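Local coordinates for protein putative peptidyl-arginine deiminase (Chlorobium tepidum, PDB 1XKN) that probably hydrolyses the guanidinium group of agmatine or of peptidyl arginine, releasing ammonia, at residues A[223-228]-A[287-292]; A[275-280]-A[330-335]. All blocks are in the same frame, centred on the assembly; numbering follows the deposited sequence.

Contact 1. Residues A[223-228]-A[287-292]; sequences RFVNEN and ANFYIA
Arg223 and Phe289 reach toward each other tip to tip, and their cation-pi stack joins two separate sheets of what is probably the alpha/beta-propeller fold of the guanidine-modifying enzyme superfamily: Arg223 lies on the edge strand 222-226, and Phe289 directly precedes the short edge strand 290-291. The pair is a worked example of how one buried guanidinium can serve as both a flat surface and a multiple donor.

The stacking comes first. The guanidinium lies nearly flat on the phenyl ring, with the planes 25° apart and CZ of Arg223 4.3 Å from the centroid of Phe289. NH2 sits over the middle of the ring. The arginine chain bends at chi2 (-78°), which turns CD, and at chi3 (-54°), which turns NE. Its aliphatic base meets the ring as well: CB of Arg223 approaches CZ of Phe289 at 3.8 Å.

Hydrogen bonds then fix the rotation of the group. NH2 donates to two backbone carbonyls of the 287-292 segment, both close to the guanidinium plane. The bond from Arg223 NH2 to Phe289 O is 2.8 Å long and fairly straight; that to Ala287 O is 3.0 Å and more bent. The two acceptors flank Asn288, the centre of an inverse gamma turn, and one nitrogen thus grips both sides of that turn.

Charge is met outside the two segments, where NE forms a salt bridge with Asp161 and NH1 with Glu11. With these two carboxylates at hand, the buried arginine would be expected to keep its positive charge. Glu11 also accepts from the backbone N of Ile291.

The remaining contacts are looser. Ile291 brings CD1 obliquely toward the guanidinium, 4.4 Å from NH1 of Arg223, while in an apolar contact Val225 CG1 stands 4.4 Å from CZ of Phe289.

Contact 2. Residues A[275-280]-A[330-335]; sequences VYYDGE and LIWGLG
Tyr277 drives the edge of its ring into the face of the Trp332 indole, a T-shaped (edge-to-face) pair between a beta hairpin and a 3-10 segment. The planes stand 68° apart, and CD2 of Tyr277 comes within 3.4 Å of CE2 of Trp332, over the middle of the indole. Here the packing is tight. Both side chains start out toward the opposite segment, and chi1 then sets CG anti to the backbone N in each (-172° in Tyr277, 177° in Trp332). The two cross at about a right angle.

Around this aromatic centre the contact slackens. Val275 CG1 meets Ile331 CG2 at 4.2 Å. On the solvent side, two exposed acids border the benzene half of the indole without hydrogen bonds to it: Asp278 OD2 lies 3.5 Å from Trp332 CZ2, its carboxylate nearly perpendicular to the ring, and Glu280 OE1 lies at the indole edge, 3.6 Å from CH2 of Trp332.

The indole NE1 donates instead to Pro30 O, and Lys32 makes cation-pi contacts with both aromatic rings. The type I' turn of hairpin 276-281 thereby rests on the 3-10 segment 330-333, whose Leu330 packs against helix 36-50.

How the contacts relate
Contacts 1 and 2 show the same economy at different depths: in each, one aromatic ring offers a face to a partner from a distant part of the chain. Contact 1 is wholly buried, about 10 Å from the centre of the chain, whereas contact 2 lies about 18 Å out and is only partly buried. Their centres are 23 Å apart, yet their nearest atoms come within about 4 Å without touching. Along the chain the segments alternate, 223-228, 275-280, 287-292 and 330-335, and so the two connections interlock. Neither contact supplies a ligand to the sodium ion, which is bound at Asn117, Trp118 and Asn134.

Contact 1. Residues A[223-228]-A[287-292]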
loop_
_atom_site.group_PDB
_atom_site.type_symbol
_atom_site.label_atom_id
_atom_site.label_comp_id
_atom_site.label_asym_id
_atom_site.label_seq_id
_atom_site.Cartn_x
_atom_site.Cartn_y
_atom_site.Cartn_z
ATOM N N ARG A 223 2.680 3.438 -9.930
ATOM C CA ARG A 223 1.492 2.648 -9.601
ATOM C C ARG A 223 0.611 2.354 -10.816
ATOM O O ARG A 223 0.436 3.202 -11.685
ATOM C CB ARG A 223 0.632 3.414 -8.587
ATOM C CG ARG A 223 1.321 3.822 -7.292
ATOM C CD ARG A 223 1.426 2.647 -6.334
ATOM N NE ARG A 223 0.123 2.030 -6.108
ATOM C CZ ARG A 223 -0.842 2.560 -5.363
ATOM N NH1 ARG A 223 -1.998 1.928 -5.228
ATOM N NH2 ARG A 223 -0.641 3.709 -4.738
ATOM N N PHE A 224 0.050 1.151 -10.875
ATOM C CA PHE A 224 -0.870 0.829 -11.960
ATOM C C PHE A 224 -2.175 1.544 -11.606
ATOM O O PHE A 224 -2.554 1.582 -10.437
ATOM C CB PHE A 224 -1.136 -0.680 -12.032
ATOM C CG PHE A 224 -0.174 -1.429 -12.903
ATOM C CD1 PHE A 224 -0.181 -1.242 -14.285
ATOM C CD2 PHE A 224 0.752 -2.304 -12.346
ATOM C CE1 PHE A 224 0.726 -1.914 -15.099
ATOM C CE2 PHE A 224 1.658 -2.978 -13.148
ATOM C CZ PHE A 224 1.648 -2.784 -14.530
ATOM N N VAL A 225 -2.846 2.130 -12.598
ATOM C CA VAL A 225 -4.125 2.805 -12.360
ATOM C C VAL A 225 -5.215 2.038 -13.102
ATOM O O VAL A 225 -6.399 2.160 -12.793
ATOM C CB VAL A 225 -4.123 4.291 -12.813
ATOM C CG1 VAL A 225 -3.285 5.124 -11.849
ATOM C CG2 VAL A 225 -3.596 4.414 -14.230
ATOM N N ASN A 226 -4.796 1.270 -14.102
ATOM C CA ASN A 226 -5.681 0.400 -14.865
ATOM C C ASN A 226 -4.815 -0.669 -15.526
ATOM O O ASN A 226 -3.587 -0.647 -15.403
ATOM C CB ASN A 226 -6.544 1.165 -15.892
ATOM C CG ASN A 226 -5.739 1.827 -16.987
ATOM O OD1 ASN A 226 -4.993 1.176 -17.711
ATOM N ND2 ASN A 226 -5.905 3.141 -17.124
ATOM N N GLU A 227 -5.454 -1.611 -16.203
ATOM C CA GLU A 227 -4.771 -2.727 -16.844
ATOM C C GLU A 227 -3.516 -2.409 -17.653
ATOM O O GLU A 227 -2.556 -3.184 -17.641
ATOM C CB GLU A 227 -5.775 -3.476 -17.719
ATOM C CG GLU A 227 -5.440 -4.924 -17.973
ATOM C CD GLU A 227 -6.675 -5.733 -18.317
ATOM O OE1 GLU A 227 -7.242 -5.532 -19.413
ATOM O OE2 GLU A 227 -7.093 -6.552 -17.473
ATOM N N ASN A 228 -3.511 -1.285 -18.362
ATOM C CA ASN A 228 -2.346 -0.941 -19.168
ATOM C C ASN A 228 -1.803 0.461 -18.941
ATOM O O ASN A 228 -1.104 1.003 -19.796
ATOM C CB ASN A 228 -2.657 -1.158 -20.659
ATOM C CG ASN A 228 -3.841 -0.339 -21.150
ATOM O OD1 ASN A 228 -4.422 -0.645 -22.197
ATOM N ND2 ASN A 228 -4.199 0.703 -20.415
ATOM N N ALA A 287 2.392 9.429 -5.154
ATOM C CA ALA A 287 2.171 8.073 -5.642
ATOM C C ALA A 287 1.709 7.168 -4.505
ATOM O O ALA A 287 1.205 6.070 -4.743
ATOM C CB ALA A 287 3.447 7.512 -6.262
ATOM N N ASN A 288 1.889 7.624 -3.268
ATOM C CA ASN A 288 1.492 6.829 -2.116
ATOM C C ASN A 288 0.017 7.058 -1.779
ATOM O O ASN A 288 -0.347 7.268 -0.622
ATOM C CB ASN A 288 2.385 7.167 -0.912
ATOM C CG ASN A 288 2.558 5.988 0.036
ATOM O OD1 ASN A 288 3.153 4.965 -0.321
ATOM N ND2 ASN A 288 2.031 6.122 1.243
ATOM N N PHE A 289 -0.821 7.004 -2.809
ATOM C CA PHE A 289 -2.263 7.181 -2.667
ATOM C C PHE A 289 -2.914 5.812 -2.492
ATOM O O PHE A 289 -2.285 4.780 -2.729
ATOM C CB PHE A 289 -2.843 7.873 -3.913
ATOM C CG PHE A 289 -2.657 7.096 -5.200
ATOM C CD1 PHE A 289 -3.512 6.047 -5.531
ATOM C CD2 PHE A 289 -1.621 7.412 -6.073
ATOM C CE1 PHE A 289 -3.337 5.327 -6.716
ATOM C CE2 PHE A 289 -1.435 6.701 -7.259
ATOM C CZ PHE A 289 -2.294 5.653 -7.582
ATOM N N TYR A 290 -4.172 5.800 -2.065
ATOM C CA TYR A 290 -4.887 4.544 -1.888
ATOM C C TYR A 290 -6.197 4.581 -2.660
ATOM O O TYR A 290 -6.952 5.554 -2.572
ATOM C CB TYR A 290 -5.178 4.289 -0.405
ATOM C CG TYR A 290 -6.009 3.045 -0.164
ATOM C CD1 TYR A 290 -5.524 1.780 -0.507
ATOM C CD2 TYR A 290 -7.277 3.129 0.405
ATOM C CE1 TYR A 290 -6.281 0.631 -0.286
ATOM C CE2 TYR A 290 -8.047 1.982 0.630
ATOM C CZ TYR A 290 -7.542 0.742 0.285
ATOM O OH TYR A 290 -8.299 -0.384 0.513
ATOM N N ILE A 291 -6.465 3.523 -3.421
ATOM C CA ILE A 291 -7.699 3.436 -4.192
ATOM C C ILE A 291 -8.739 2.685 -3.362
ATOM O O ILE A 291 -8.518 1.534 -2.993
ATOM C CB ILE A 291 -7.496 2.652 -5.512
ATOM C CG1 ILE A 291 -6.363 3.271 -6.335
ATOM C CG2 ILE A 291 -8.795 2.658 -6.317
ATOM C CD1 ILE A 291 -5.820 2.330 -7.408
ATOM N N ALA A 292 -9.853 3.344 -3.050
ATOM C CA ALA A 292 -10.941 2.722 -2.296
ATOM C C ALA A 292 -12.105 2.537 -3.267
ATOM O O ALA A 292 -11.995 2.912 -4.433
ATOM C CB ALA A 292 -11.354 3.613 -1.128
#

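Contact 2. Residues A[275-280]-A[330-335]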
loop_
_atom_site.group_PDB
_atom_site.type_symbol
_atom_site.label_atom_id
_atom_site.label_comp_id
_atom_site.label_asym_id
_atom_site.label_seq_id
_atom_site.Cartn_x
_atom_site.Cartn_y
_atom_site.Cartn_z
ATOM N N VAL A 275 9.951 18.152 1.368
ATOM C CA VAL A 275 9.442 18.134 2.736
ATOM C C VAL A 275 10.562 17.699 3.677
ATOM O O VAL A 275 11.189 16.654 3.479
ATOM C CB VAL A 275 8.245 17.161 2.884
ATOM C CG1 VAL A 275 7.743 17.161 4.323
ATOM C CG2 VAL A 275 7.126 17.573 1.943
ATOM N N TYR A 276 10.804 18.514 4.699
ATOM C CA TYR A 276 11.853 18.261 5.680
ATOM C C TYR A 276 11.339 18.372 7.109
ATOM O O TYR A 276 10.313 18.999 7.365
ATOM C CB TYR A 276 12.975 19.292 5.521
ATOM C CG TYR A 276 13.745 19.221 4.226
ATOM C CD1 TYR A 276 14.857 18.393 4.105
ATOM C CD2 TYR A 276 13.372 19.992 3.125
ATOM C CE1 TYR A 276 15.584 18.334 2.920
ATOM C CE2 TYR A 276 14.090 19.941 1.935
ATOM C CZ TYR A 276 15.195 19.109 1.841
ATOM O OH TYR A 276 15.912 19.050 0.671
ATOM N N TYR A 277 12.073 17.755 8.028
ATOM C CA TYR A 277 11.791 17.820 9.461
ATOM C C TYR A 277 13.070 17.380 10.160
ATOM O O TYR A 277 13.693 16.398 9.757
ATOM C CB TYR A 277 10.639 16.908 9.881
ATOM C CG TYR A 277 10.247 17.128 11.327
ATOM C CD1 TYR A 277 9.611 18.307 11.725
ATOM C CD2 TYR A 277 10.562 16.186 12.310
ATOM C CE1 TYR A 277 9.303 18.542 13.065
ATOM C CE2 TYR A 277 10.260 16.414 13.653
ATOM C CZ TYR A 277 9.632 17.593 14.022
ATOM O OH TYR A 277 9.328 17.833 15.345
ATOM N N ASP A 278 13.455 18.105 11.205
ATOM C CA ASP A 278 14.684 17.804 11.933
ATOM C C ASP A 278 15.876 17.826 10.975
ATOM O O ASP A 278 16.874 17.139 11.187
ATOM C CB ASP A 278 14.589 16.439 12.634
ATOM C CG ASP A 278 13.853 16.510 13.960
ATOM O OD1 ASP A 278 13.513 17.630 14.400
ATOM O OD2 ASP A 278 13.612 15.442 14.571
ATOM N N GLY A 279 15.751 18.621 9.915
ATOM C CA GLY A 279 16.814 18.741 8.933
ATOM C C GLY A 279 16.986 17.526 8.042
ATOM O O GLY A 279 18.010 17.384 7.372
ATOM N N GLU A 280 15.986 16.650 8.024
ATOM C CA GLU A 280 16.048 15.440 7.212
ATOM C C GLU A 280 14.989 15.433 6.118
ATOM O O GLU A 280 13.840 15.814 6.346
ATOM C CB GLU A 280 15.863 14.198 8.087
ATOM C CG GLU A 280 16.716 14.187 9.352
ATOM C CD GLU A 280 16.578 12.900 10.148
ATOM O OE1 GLU A 280 15.518 12.242 10.059
ATOM O OE2 GLU A 280 17.527 12.552 10.883
ATOM N N LEU A 330 2.110 12.947 9.133
ATOM C CA LEU A 330 2.167 11.500 8.984
ATOM C C LEU A 330 3.478 11.059 8.342
ATOM O O LEU A 330 4.090 10.082 8.776
ATOM C CB LEU A 330 0.993 11.000 8.140
ATOM C CG LEU A 330 0.940 9.483 7.923
ATOM C CD1 LEU A 330 0.792 8.777 9.264
ATOM C CD2 LEU A 330 -0.228 9.134 7.003
ATOM N N ILE A 331 3.914 11.795 7.322
ATOM C CA ILE A 331 5.132 11.467 6.585
ATOM C C ILE A 331 6.418 11.406 7.421
ATOM O O ILE A 331 7.433 10.875 6.967
ATOM C CB ILE A 331 5.316 12.435 5.378
ATOM C CG1 ILE A 331 6.302 11.838 4.371
ATOM C CG2 ILE A 331 5.802 13.790 5.849
ATOM C CD1 ILE A 331 5.877 10.481 3.825
ATOM N N TRP A 332 6.376 11.947 8.635
ATOM C CA TRP A 332 7.537 11.905 9.523
ATOM C C TRP A 332 7.758 10.437 9.896
ATOM O O TRP A 332 8.838 10.051 10.341
ATOM C CB TRP A 332 7.274 12.756 10.774
ATOM C CG TRP A 332 8.372 12.755 11.818
ATOM C CD1 TRP A 332 8.204 12.670 13.171
ATOM C CD2 TRP A 332 9.788 12.869 11.598
ATOM N NE1 TRP A 332 9.424 12.722 13.809
ATOM C CE2 TRP A 332 10.412 12.843 12.869
ATOM C CE3 TRP A 332 10.589 12.991 10.456
ATOM C CZ2 TRP A 332 11.798 12.933 13.027
ATOM C CZ3 TRP A 332 11.972 13.081 10.612
ATOM C CH2 TRP A 332 12.562 13.052 11.893
ATOM N N GLY A 333 6.720 9.625 9.697
ATOM C CA GLY A 333 6.808 8.200 9.979
ATOM C C GLY A 333 7.474 7.477 8.817
ATOM O O GLY A 333 7.728 6.271 8.882
ATOM N N LEU A 334 7.738 8.233 7.751
ATOM C CA LEU A 334 8.399 7.751 6.539
ATOM C C LEU A 334 7.505 6.931 5.606
ATOM O O LEU A 334 7.986 6.152 4.779
ATOM C CB LEU A 334 9.667 6.966 6.906
ATOM C CG LEU A 334 10.581 7.674 7.917
ATOM C CD1 LEU A 334 11.790 6.796 8.203
ATOM C CD2 LEU A 334 11.028 9.031 7.377
ATOM N N GLY A 335 6.199 7.132 5.747
ATOM C CA GLY A 335 5.214 6.452 4.923
ATOM C C GLY A 335 3.939 7.275 4.977
ATOM O O GLY A 335 3.770 8.074 5.901
#